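Local atomic coordinates of DNA ligase (Archaeoglobus fulgidus, PDB entry 3GDE), a protein that probably seals nicks in double-stranded DNA during replication, recombination and repair, using ATP and passing through an adenylated lysine intermediate. Residues A[311-314]-A[315-319]; A[387-390]-A[391-395]; A[473-476]-A[477-480]. All coordinates share one frame; numbering follows the deposited sequence.

Contact 1: A[311-314]-A[315-319]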
ATOM      1  N   MET A 311      -4.060  10.958 -22.661  1.00 44.98           N
ATOM      2  CA  MET A 311      -2.681  11.028 -22.189  1.00 43.83           C
ATOM      3  C   MET A 311      -2.373   9.819 -21.305  1.00 42.35           C
ATOM      4  O   MET A 311      -3.296   9.212 -20.761  1.00 41.98           O
ATOM      5  CB  MET A 311      -2.450  12.340 -21.439  1.00 44.49           C
ATOM      6  CG  MET A 311      -2.608  13.572 -22.314  1.00 46.16           C
ATOM      7  SD  MET A 311      -1.274  13.689 -23.533  1.00 51.64           S
ATOM      8  CE  MET A 311      -2.125  14.489 -24.890  1.00 48.40           C
ATOM      9  N   PRO A 312      -1.079   9.470 -21.146  1.00 41.00           N
ATOM     10  CA  PRO A 312      -0.727   8.255 -20.394  1.00 39.97           C
ATOM     11  C   PRO A 312      -0.953   8.413 -18.882  1.00 38.46           C
ATOM     12  O   PRO A 312      -0.969   9.531 -18.373  1.00 38.42           O
ATOM     13  CB  PRO A 312       0.759   8.064 -20.720  1.00 39.92           C
ATOM     14  CG  PRO A 312       1.260   9.450 -20.941  1.00 40.39           C
ATOM     15  CD  PRO A 312       0.126  10.177 -21.624  1.00 40.99           C
ATOM     16  N   PHE A 313      -1.108   7.295 -18.183  1.00 37.07           N
ATOM     17  CA  PHE A 313      -1.571   7.297 -16.786  1.00 35.87           C
ATOM     18  C   PHE A 313      -0.666   8.022 -15.786  1.00 35.12           C
ATOM     19  O   PHE A 313      -1.149   8.507 -14.768  1.00 34.70           O
ATOM     20  CB  PHE A 313      -1.859   5.868 -16.298  1.00 35.44           C
ATOM     21  CG  PHE A 313      -0.636   5.102 -15.908  1.00 34.56           C
ATOM     22  CD1 PHE A 313      -0.285   4.972 -14.569  1.00 34.47           C
ATOM     23  CD2 PHE A 313       0.174   4.517 -16.877  1.00 34.49           C
ATOM     24  CE1 PHE A 313       0.855   4.270 -14.196  1.00 34.57           C
ATOM     25  CE2 PHE A 313       1.319   3.812 -16.515  1.00 34.36           C
ATOM     26  CZ  PHE A 313       1.657   3.686 -15.171  1.00 35.03           C
ATOM     27  N   GLN A 314       0.634   8.082 -16.062  1.00 34.44           N
ATOM     28  CA  GLN A 314       1.568   8.724 -15.132  1.00 34.55           C
ATOM     29  C   GLN A 314       1.335  10.238 -15.049  1.00 34.52           C
ATOM     30  O   GLN A 314       1.793  10.889 -14.116  1.00 34.25           O
ATOM     31  CB  GLN A 314       3.035   8.391 -15.457  1.00 34.72           C
ATOM     32  CG  GLN A 314       3.624   9.097 -16.697  1.00 34.25           C
ATOM     33  CD  GLN A 314       3.397   8.343 -18.003  1.00 35.42           C
ATOM     34  OE1 GLN A 314       3.930   8.730 -19.035  1.00 37.59           O
ATOM     35  NE2 GLN A 314       2.617   7.264 -17.964  1.00 35.56           N
ATOM     36  N   HIS A 315       0.605  10.772 -16.027  1.00 34.79           N
ATOM     37  CA  HIS A 315       0.112  12.143 -15.975  1.00 35.07           C
ATOM     38  C   HIS A 315      -0.946  12.310 -14.882  1.00 34.38           C
ATOM     39  O   HIS A 315      -0.931  13.305 -14.158  1.00 34.32           O
ATOM     40  CB  HIS A 315      -0.436  12.578 -17.341  1.00 35.49           C
ATOM     41  CG  HIS A 315       0.626  12.843 -18.362  1.00 37.41           C
ATOM     42  ND1 HIS A 315       0.571  13.908 -19.233  1.00 40.00           N
ATOM     43  CD2 HIS A 315       1.774  12.182 -18.652  1.00 40.31           C
ATOM     44  CE1 HIS A 315       1.636  13.890 -20.018  1.00 41.55           C
ATOM     45  NE2 HIS A 315       2.381  12.852 -19.686  1.00 41.00           N
ATOM     46  N   VAL A 316      -1.859  11.344 -14.762  1.00 34.13           N
ATOM     47  CA  VAL A 316      -2.810  11.333 -13.643  1.00 34.02           C
ATOM     48  C   VAL A 316      -2.052  11.218 -12.308  1.00 34.70           C
ATOM     49  O   VAL A 316      -2.410  11.872 -11.328  1.00 34.44           O
ATOM     50  CB  VAL A 316      -3.868  10.196 -13.747  1.00 33.92           C
ATOM     51  CG1 VAL A 316      -4.852  10.281 -12.589  1.00 32.53           C
ATOM     52  CG2 VAL A 316      -4.623  10.248 -15.079  1.00 32.64           C
ATOM     53  N   LEU A 317      -0.997  10.403 -12.288  1.00 35.11           N
ATOM     54  CA  LEU A 317      -0.192  10.228 -11.083  1.00 36.11           C
ATOM     55  C   LEU A 317       0.460  11.538 -10.635  1.00 37.06           C
ATOM     56  O   LEU A 317       0.536  11.798  -9.438  1.00 37.09           O
ATOM     57  CB  LEU A 317       0.855   9.108 -11.251  1.00 35.39           C
ATOM     58  CG  LEU A 317       0.355   7.667 -11.444  1.00 34.80           C
ATOM     59  CD1 LEU A 317       1.532   6.700 -11.588  1.00 32.49           C
ATOM     60  CD2 LEU A 317      -0.610   7.205 -10.323  1.00 32.62           C
ATOM     61  N   ARG A 318       0.918  12.350 -11.593  1.00 38.55           N
ATOM     62  CA  ARG A 318       1.442  13.698 -11.298  1.00 40.19           C
ATOM     63  C   ARG A 318       0.424  14.599 -10.610  1.00 40.46           C
ATOM     64  O   ARG A 318       0.768  15.322  -9.681  1.00 40.77           O
ATOM     65  CB  ARG A 318       1.936  14.395 -12.561  1.00 40.29           C
ATOM     66  CG  ARG A 318       3.310  13.957 -13.001  1.00 43.61           C
ATOM     67  CD  ARG A 318       4.051  15.085 -13.701  1.00 48.30           C
ATOM     68  NE  ARG A 318       4.895  14.564 -14.773  1.00 51.62           N
ATOM     69  CZ  ARG A 318       4.518  14.472 -16.046  1.00 53.80           C
ATOM     70  NH1 ARG A 318       3.311  14.886 -16.421  1.00 55.41           N
ATOM     71  NH2 ARG A 318       5.354  13.977 -16.953  1.00 54.74           N
ATOM     72  N   ARG A 319      -0.817  14.561 -11.089  1.00 41.33           N
ATOM     73  CA  ARG A 319      -1.928  15.255 -10.442  1.00 42.22           C
ATOM     74  C   ARG A 319      -2.077  14.769  -9.007  1.00 43.30           C
ATOM     75  O   ARG A 319      -2.192  15.579  -8.092  1.00 43.50           O
ATOM     76  CB  ARG A 319      -3.244  15.034 -11.207  1.00 41.88           C
ATOM     77  CG  ARG A 319      -3.357  15.734 -12.566  1.00 40.71           C
ATOM     78  CD  ARG A 319      -3.553  17.250 -12.450  1.00 38.76           C
ATOM     79  NE  ARG A 319      -4.556  17.589 -11.449  1.00 38.04           N
ATOM     80  CZ  ARG A 319      -5.829  17.858 -11.702  1.00 36.53           C
ATOM     81  NH1 ARG A 319      -6.287  17.864 -12.942  1.00 36.77           N
ATOM     82  NH2 ARG A 319      -6.646  18.136 -10.698  1.00 37.39           N
TER
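Leu317 N donates to Phe313 O over 3.1 Å, and Arg318 N to Gln314 O over 3.0 Å. These are the opening i to i+4 bonds of helix 313-321. One step earlier, His315 N reaches Pro312 O at 3.1 Å and closes a tight turn. The example illustrates how side chains at the start of a helix fold back on the residues leading into it.

His315 carries most of that packing. With CG turned beside its backbone N (chi1 -74°), the imidazole swings back toward the entering chain. Pro312 CD lies over one face, a CH-pi contact 4.0 Å from the ring centroid and displaced toward the rim, while Pro312 CG touches His315 CD2 at 3.6 Å. Arg318 NH1 sits above the centre of the opposite face, so that the ring lies between Pro312 CD and Arg318 NH1. Met311 comes in obliquely, its CB 4.1 Å from His315 ND1. The amide of Gln314 runs alongside, nearly perpendicular to the ring, with OE1 near the ring plane at the CD2 edge; the Gln314 side chain also approaches a bound phosphate ion, probably from the crystallisation liquor. On another side of the turn Leu317 CD1 meets Phe313 CE1 at 3.6 Å, an oblique apolar contact.

Phe313 and Leu317 both pack on Arg531, and Phe313 and Gln314 on Arg529 of strand 526-530; these contacts join the adenylation and OB-fold domains, consistent with the closed conformation of this structure. Within its own adenylation domain, Met311, His315 and Val316 rest on strand 296-306, through Ala304, Lys306 and Val302, whereas Arg318 and Arg319 turn to Met329 of helix 327-332.

Contact 2: A[387-390]-A[391-395]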
ATOM      1  N   LYS A 387     -13.958  -6.294 -31.776  1.00 44.80           N
ATOM      2  CA  LYS A 387     -14.265  -4.975 -32.325  1.00 43.94           C
ATOM      3  C   LYS A 387     -14.115  -3.880 -31.272  1.00 43.01           C
ATOM      4  O   LYS A 387     -13.636  -2.784 -31.571  1.00 43.15           O
ATOM      5  CB  LYS A 387     -15.681  -4.955 -32.912  1.00 44.21           C
ATOM      6  CG  LYS A 387     -16.018  -3.705 -33.718  1.00 45.16           C
ATOM      7  CD  LYS A 387     -17.128  -3.970 -34.743  1.00 46.74           C
ATOM      8  CE  LYS A 387     -18.518  -3.697 -34.172  1.00 47.44           C
ATOM      9  NZ  LYS A 387     -18.785  -2.236 -34.009  1.00 47.59           N
ATOM     10  N   MET A 388     -14.541  -4.179 -30.046  1.00 41.95           N
ATOM     11  CA  MET A 388     -14.405  -3.250 -28.920  1.00 40.65           C
ATOM     12  C   MET A 388     -12.939  -3.101 -28.538  1.00 39.32           C
ATOM     13  O   MET A 388     -12.456  -1.989 -28.344  1.00 39.58           O
ATOM     14  CB  MET A 388     -15.215  -3.729 -27.715  1.00 40.54           C
ATOM     15  CG  MET A 388     -15.732  -2.580 -26.880  1.00 40.93           C
ATOM     16  SD  MET A 388     -16.421  -3.077 -25.305  1.00 41.38           S
ATOM     17  CE  MET A 388     -17.490  -1.680 -24.986  1.00 40.81           C
ATOM     18  N   TYR A 389     -12.252  -4.236 -28.444  1.00 38.00           N
ATOM     19  CA  TYR A 389     -10.807  -4.320 -28.235  1.00 37.22           C
ATOM     20  C   TYR A 389     -10.039  -3.442 -29.230  1.00 36.63           C
ATOM     21  O   TYR A 389      -9.265  -2.567 -28.830  1.00 36.32           O
ATOM     22  CB  TYR A 389     -10.390  -5.793 -28.327  1.00 37.38           C
ATOM     23  CG  TYR A 389      -8.933  -6.127 -28.089  1.00 37.32           C
ATOM     24  CD1 TYR A 389      -8.393  -6.146 -26.804  1.00 36.83           C
ATOM     25  CD2 TYR A 389      -8.106  -6.484 -29.156  1.00 38.10           C
ATOM     26  CE1 TYR A 389      -7.049  -6.480 -26.595  1.00 37.47           C
ATOM     27  CE2 TYR A 389      -6.771  -6.815 -28.962  1.00 37.58           C
ATOM     28  CZ  TYR A 389      -6.249  -6.812 -27.686  1.00 37.61           C
ATOM     29  OH  TYR A 389      -4.934  -7.157 -27.515  1.00 38.06           O
ATOM     30  N   ASP A 390     -10.282  -3.658 -30.521  1.00 36.01           N
ATOM     31  CA  ASP A 390      -9.698  -2.827 -31.572  1.00 35.72           C
ATOM     32  C   ASP A 390      -9.998  -1.344 -31.379  1.00 35.32           C
ATOM     33  O   ASP A 390      -9.091  -0.516 -31.474  1.00 35.34           O
ATOM     34  CB  ASP A 390     -10.165  -3.299 -32.953  1.00 35.78           C
ATOM     35  CG  ASP A 390      -9.551  -4.630 -33.362  1.00 36.77           C
ATOM     36  OD1 ASP A 390      -8.731  -5.200 -32.601  1.00 38.30           O
ATOM     37  OD2 ASP A 390      -9.887  -5.111 -34.462  1.00 38.95           O
ATOM     38  N   GLU A 391     -11.260  -1.018 -31.091  1.00 35.04           N
ATOM     39  CA  GLU A 391     -11.681   0.366 -30.865  1.00 35.11           C
ATOM     40  C   GLU A 391     -10.978   0.999 -29.664  1.00 33.90           C
ATOM     41  O   GLU A 391     -10.541   2.153 -29.737  1.00 33.81           O
ATOM     42  CB  GLU A 391     -13.206   0.460 -30.704  1.00 35.04           C
ATOM     43  CG  GLU A 391     -13.981   0.498 -32.034  1.00 37.09           C
ATOM     44  CD  GLU A 391     -15.477   0.781 -31.853  1.00 38.10           C
ATOM     45  OE1 GLU A 391     -16.298   0.038 -32.452  1.00 41.43           O
ATOM     46  OE2 GLU A 391     -15.835   1.740 -31.111  1.00 41.88           O
ATOM     47  N   ALA A 392     -10.871   0.237 -28.573  1.00 32.75           N
ATOM     48  CA  ALA A 392     -10.222   0.699 -27.354  1.00 32.09           C
ATOM     49  C   ALA A 392      -8.753   1.041 -27.609  1.00 31.65           C
ATOM     50  O   ALA A 392      -8.279   2.116 -27.227  1.00 31.09           O
ATOM     51  CB  ALA A 392     -10.360  -0.342 -26.248  1.00 32.09           C
ATOM     52  N   ILE A 393      -8.048   0.138 -28.282  1.00 31.56           N
ATOM     53  CA  ILE A 393      -6.639   0.358 -28.642  1.00 31.75           C
ATOM     54  C   ILE A 393      -6.441   1.551 -29.599  1.00 32.19           C
ATOM     55  O   ILE A 393      -5.559   2.383 -29.361  1.00 31.81           O
ATOM     56  CB  ILE A 393      -5.970  -0.953 -29.127  1.00 31.92           C
ATOM     57  CG1 ILE A 393      -5.760  -1.884 -27.920  1.00 31.75           C
ATOM     58  CG2 ILE A 393      -4.631  -0.689 -29.807  1.00 31.14           C
ATOM     59  CD1 ILE A 393      -5.752  -3.336 -28.259  1.00 33.59           C
ATOM     60  N   SER A 394      -7.278   1.656 -30.638  1.00 32.40           N
ATOM     61  CA  SER A 394      -7.224   2.794 -31.574  1.00 32.92           C
ATOM     62  C   SER A 394      -7.477   4.132 -30.888  1.00 33.22           C
ATOM     63  O   SER A 394      -6.993   5.174 -31.339  1.00 33.87           O
ATOM     64  CB  SER A 394      -8.234   2.628 -32.713  1.00 33.29           C
ATOM     65  OG  SER A 394      -8.197   1.323 -33.261  1.00 34.65           O
ATOM     66  N   ALA A 395      -8.234   4.101 -29.790  1.00 33.36           N
ATOM     67  CA  ALA A 395      -8.569   5.305 -29.027  1.00 32.69           C
ATOM     68  C   ALA A 395      -7.452   5.684 -28.067  1.00 32.46           C
ATOM     69  O   ALA A 395      -7.542   6.696 -27.364  1.00 32.78           O
ATOM     70  CB  ALA A 395      -9.881   5.100 -28.274  1.00 32.62           C
TER
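Tyr389 and Ile393 form an i, i+4 CH-pi pair on helix 382-394, within the ATP-dependent ligase domain, a member of the ATP-grasp clan. Ile393 CB passes Tyr389 O at 3.7 Å. CG1, set beside the backbone N by chi1 of -72°, stays near the same oxygen and steers the branch back toward the preceding turn. The terminal CD1 then settles over one face of the phenol ring, 3.7 Å from the centroid, and is 3.6 Å from Tyr389 CZ and about as near the backbone Tyr389 O. For Tyr389, chi1 of -178° carries the ring out beside Ile393, and chi2 of 76° turns its face to the methyl. Both side chains also touch Ala423.

Another ridge of the helix is polar. Lys387 and Glu391 run side by side in the same direction and end in a long salt bridge, Lys387 NZ to Glu391 OE1 at 3.7 Å. Met388 and Ala392 occupy the buried side, against strand 247-252: both touch Trp251, and Met388 also reaches Val249 of the same strand and Ile377 of strand 371-379.

Backbone bonds hold the turns together, among them Ala392 N to Met388 O at 2.7 Å. At the end of the helix one carbonyl serves two donors: Asp390 O accepts Ser394 N at 3.0 Å and Ser394 OG at 2.7 Å, the hydroxyl approaching from above the carbonyl plane.

Contact 3: A[473-476]-A[477-480]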
ATOM      1  N   GLU A 473      20.653   9.761 -16.481  1.00 39.44           N
ATOM      2  CA  GLU A 473      21.637  10.061 -15.454  1.00 41.01           C
ATOM      3  C   GLU A 473      21.117  10.965 -14.353  1.00 40.79           C
ATOM      4  O   GLU A 473      21.560  10.861 -13.216  1.00 40.95           O
ATOM      5  CB  GLU A 473      22.993  10.504 -16.021  1.00 41.19           C
ATOM      6  CG  GLU A 473      23.013  11.676 -16.965  1.00 42.73           C
ATOM      7  CD  GLU A 473      24.446  12.009 -17.386  1.00 43.45           C
ATOM      8  OE1 GLU A 473      24.805  13.218 -17.390  1.00 45.61           O
ATOM      9  OE2 GLU A 473      25.214  11.052 -17.678  1.00 45.25           O
ATOM     10  N   GLU A 474      20.143  11.808 -14.676  1.00 40.95           N
ATOM     11  CA  GLU A 474      19.439  12.546 -13.646  1.00 41.99           C
ATOM     12  C   GLU A 474      18.597  11.600 -12.752  1.00 41.43           C
ATOM     13  O   GLU A 474      18.518  11.812 -11.543  1.00 41.42           O
ATOM     14  CB  GLU A 474      18.623  13.710 -14.231  1.00 41.94           C
ATOM     15  CG  GLU A 474      17.314  13.320 -14.899  1.00 44.14           C
ATOM     16  CD  GLU A 474      16.629  14.488 -15.599  1.00 44.63           C
ATOM     17  OE1 GLU A 474      16.457  14.420 -16.845  1.00 48.88           O
ATOM     18  OE2 GLU A 474      16.260  15.465 -14.906  1.00 47.16           O
ATOM     19  N   ASP A 475      18.005  10.555 -13.343  1.00 40.91           N
ATOM     20  CA  ASP A 475      17.383   9.468 -12.574  1.00 40.24           C
ATOM     21  C   ASP A 475      18.351   8.940 -11.529  1.00 40.00           C
ATOM     22  O   ASP A 475      17.997   8.829 -10.364  1.00 39.82           O
ATOM     23  CB  ASP A 475      16.963   8.294 -13.468  1.00 40.04           C
ATOM     24  CG  ASP A 475      15.625   8.503 -14.133  1.00 39.60           C
ATOM     25  OD1 ASP A 475      14.756   9.197 -13.569  1.00 41.09           O
ATOM     26  OD2 ASP A 475      15.430   7.953 -15.231  1.00 40.10           O
ATOM     27  N   LEU A 476      19.573   8.623 -11.955  1.00 39.75           N
ATOM     28  CA  LEU A 476      20.596   8.083 -11.048  1.00 39.68           C
ATOM     29  C   LEU A 476      21.045   9.084  -9.987  1.00 39.53           C
ATOM     30  O   LEU A 476      21.305   8.701  -8.860  1.00 39.42           O
ATOM     31  CB  LEU A 476      21.804   7.539 -11.826  1.00 39.13           C
ATOM     32  CG  LEU A 476      21.533   6.357 -12.770  1.00 39.34           C
ATOM     33  CD1 LEU A 476      22.806   5.905 -13.494  1.00 37.28           C
ATOM     34  CD2 LEU A 476      20.864   5.184 -12.029  1.00 38.56           C
ATOM     35  N   GLU A 477      21.130  10.356 -10.359  1.00 39.98           N
ATOM     36  CA  GLU A 477      21.431  11.433  -9.419  1.00 40.94           C
ATOM     37  C   GLU A 477      20.369  11.464  -8.331  1.00 40.26           C
ATOM     38  O   GLU A 477      20.689  11.441  -7.143  1.00 39.74           O
ATOM     39  CB  GLU A 477      21.457  12.798 -10.129  1.00 40.87           C
ATOM     40  CG  GLU A 477      22.768  13.149 -10.813  1.00 42.21           C
ATOM     41  CD  GLU A 477      22.638  14.276 -11.843  1.00 43.21           C
ATOM     42  OE1 GLU A 477      21.909  15.267 -11.577  1.00 45.94           O
ATOM     43  OE2 GLU A 477      23.276  14.169 -12.923  1.00 45.51           O
ATOM     44  N   GLU A 478      19.109  11.510  -8.762  1.00 39.93           N
ATOM     45  CA  GLU A 478      17.962  11.650  -7.866  1.00 40.22           C
ATOM     46  C   GLU A 478      17.771  10.438  -6.951  1.00 39.07           C
ATOM     47  O   GLU A 478      17.475  10.594  -5.771  1.00 39.04           O
ATOM     48  CB  GLU A 478      16.691  11.933  -8.672  1.00 39.87           C
ATOM     49  CG  GLU A 478      16.703  13.286  -9.388  1.00 41.78           C
ATOM     50  CD  GLU A 478      15.625  13.417 -10.470  1.00 42.94           C
ATOM     51  OE1 GLU A 478      15.581  12.575 -11.408  1.00 47.11           O
ATOM     52  OE2 GLU A 478      14.823  14.379 -10.390  1.00 46.17           O
ATOM     53  N   LEU A 479      17.959   9.242  -7.502  1.00 38.25           N
ATOM     54  CA  LEU A 479      17.746   7.998  -6.770  1.00 37.42           C
ATOM     55  C   LEU A 479      18.851   7.730  -5.758  1.00 37.37           C
ATOM     56  O   LEU A 479      18.594   7.154  -4.694  1.00 36.60           O
ATOM     57  CB  LEU A 479      17.622   6.816  -7.733  1.00 36.91           C
ATOM     58  CG  LEU A 479      16.390   6.787  -8.637  1.00 35.94           C
ATOM     59  CD1 LEU A 479      16.553   5.693  -9.674  1.00 33.59           C
ATOM     60  CD2 LEU A 479      15.077   6.632  -7.844  1.00 33.30           C
ATOM     61  N   THR A 480      20.073   8.137  -6.110  1.00 37.41           N
ATOM     62  CA  THR A 480      21.229   8.074  -5.213  1.00 37.46           C
ATOM     63  C   THR A 480      20.999   8.963  -3.983  1.00 37.80           C
ATOM     64  O   THR A 480      21.275   8.548  -2.853  1.00 37.36           O
ATOM     65  CB  THR A 480      22.549   8.484  -5.940  1.00 37.62           C
ATOM     66  OG1 THR A 480      22.823   7.565  -7.009  1.00 35.94           O
ATOM     67  CG2 THR A 480      23.743   8.510  -4.965  1.00 37.05           C
TER
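Backbone bonding sets the frame between Glu473-Leu476 and Glu477-Thr480, two successive turns of helix 473-483. Glu477 N to Glu473 O, Glu478 N to Glu474 O and Leu479 N to Asp475 O are i to i+4 bonds, each 2.9 Å long.

The side-chain hydrogen bond comes from Thr480. Its OG1, placed beside the backbone N by chi1 of -62°, donates to Leu476 O at 2.6 Å, while Thr480 N reaches the same oxygen at 3.1 Å. The two donors approach from opposite faces of the carbonyl plane, so this oxygen is gripped twice.

Charge provides the contrast. Asp475 OD1 lies 4.1 Å from Glu478 OE1, and Glu474 OE2 is 4.6 Å from that same OE1. Glu474 and Glu478 extend side by side with their carboxylate planes 29° apart. Glu478 OE1 also lies an unfavourable 3.0 Å from Glu474 O, another acceptor. Such crowding would be expected to raise the proton affinity of one or more of the acids, though solvent may screen them.

Leu479 CG packs against the carbonyl oxygen Asp475 O at 3.1 Å; the leucines' apolar partners lie elsewhere in the OB-fold domain. Leu476 and Leu479 both pack on Phe449 of strand 446-454, and Leu479 also on Phe471. At the start of that strand Leu446 N bonds to Thr480 OG1, joining helix to sheet, while Glu473 and Glu477 both touch Trp445 just before it.

How the contacts relate
All three are local pairings three or four residues apart, contacts 2 and 3 within a helix and contact 1 at the start of one. Contacts 1 and 2 share the ATP-dependent ligase domain, their centres 21 Å apart and their nearest atoms about 7 Å apart. Both lie near the predicted nucleotide site: side chain to side chain, Phe313 is about 7 Å from Glu301, Met388 about 5 Å from Glu250, and Ala392 about 7 Å from Lys252, the predicted adenylated lysine. Contact 3, in the C-terminal OB-fold region, is away from these sites, its centre about 21 Å from that of contact 1 and 37 Å from that of contact 2.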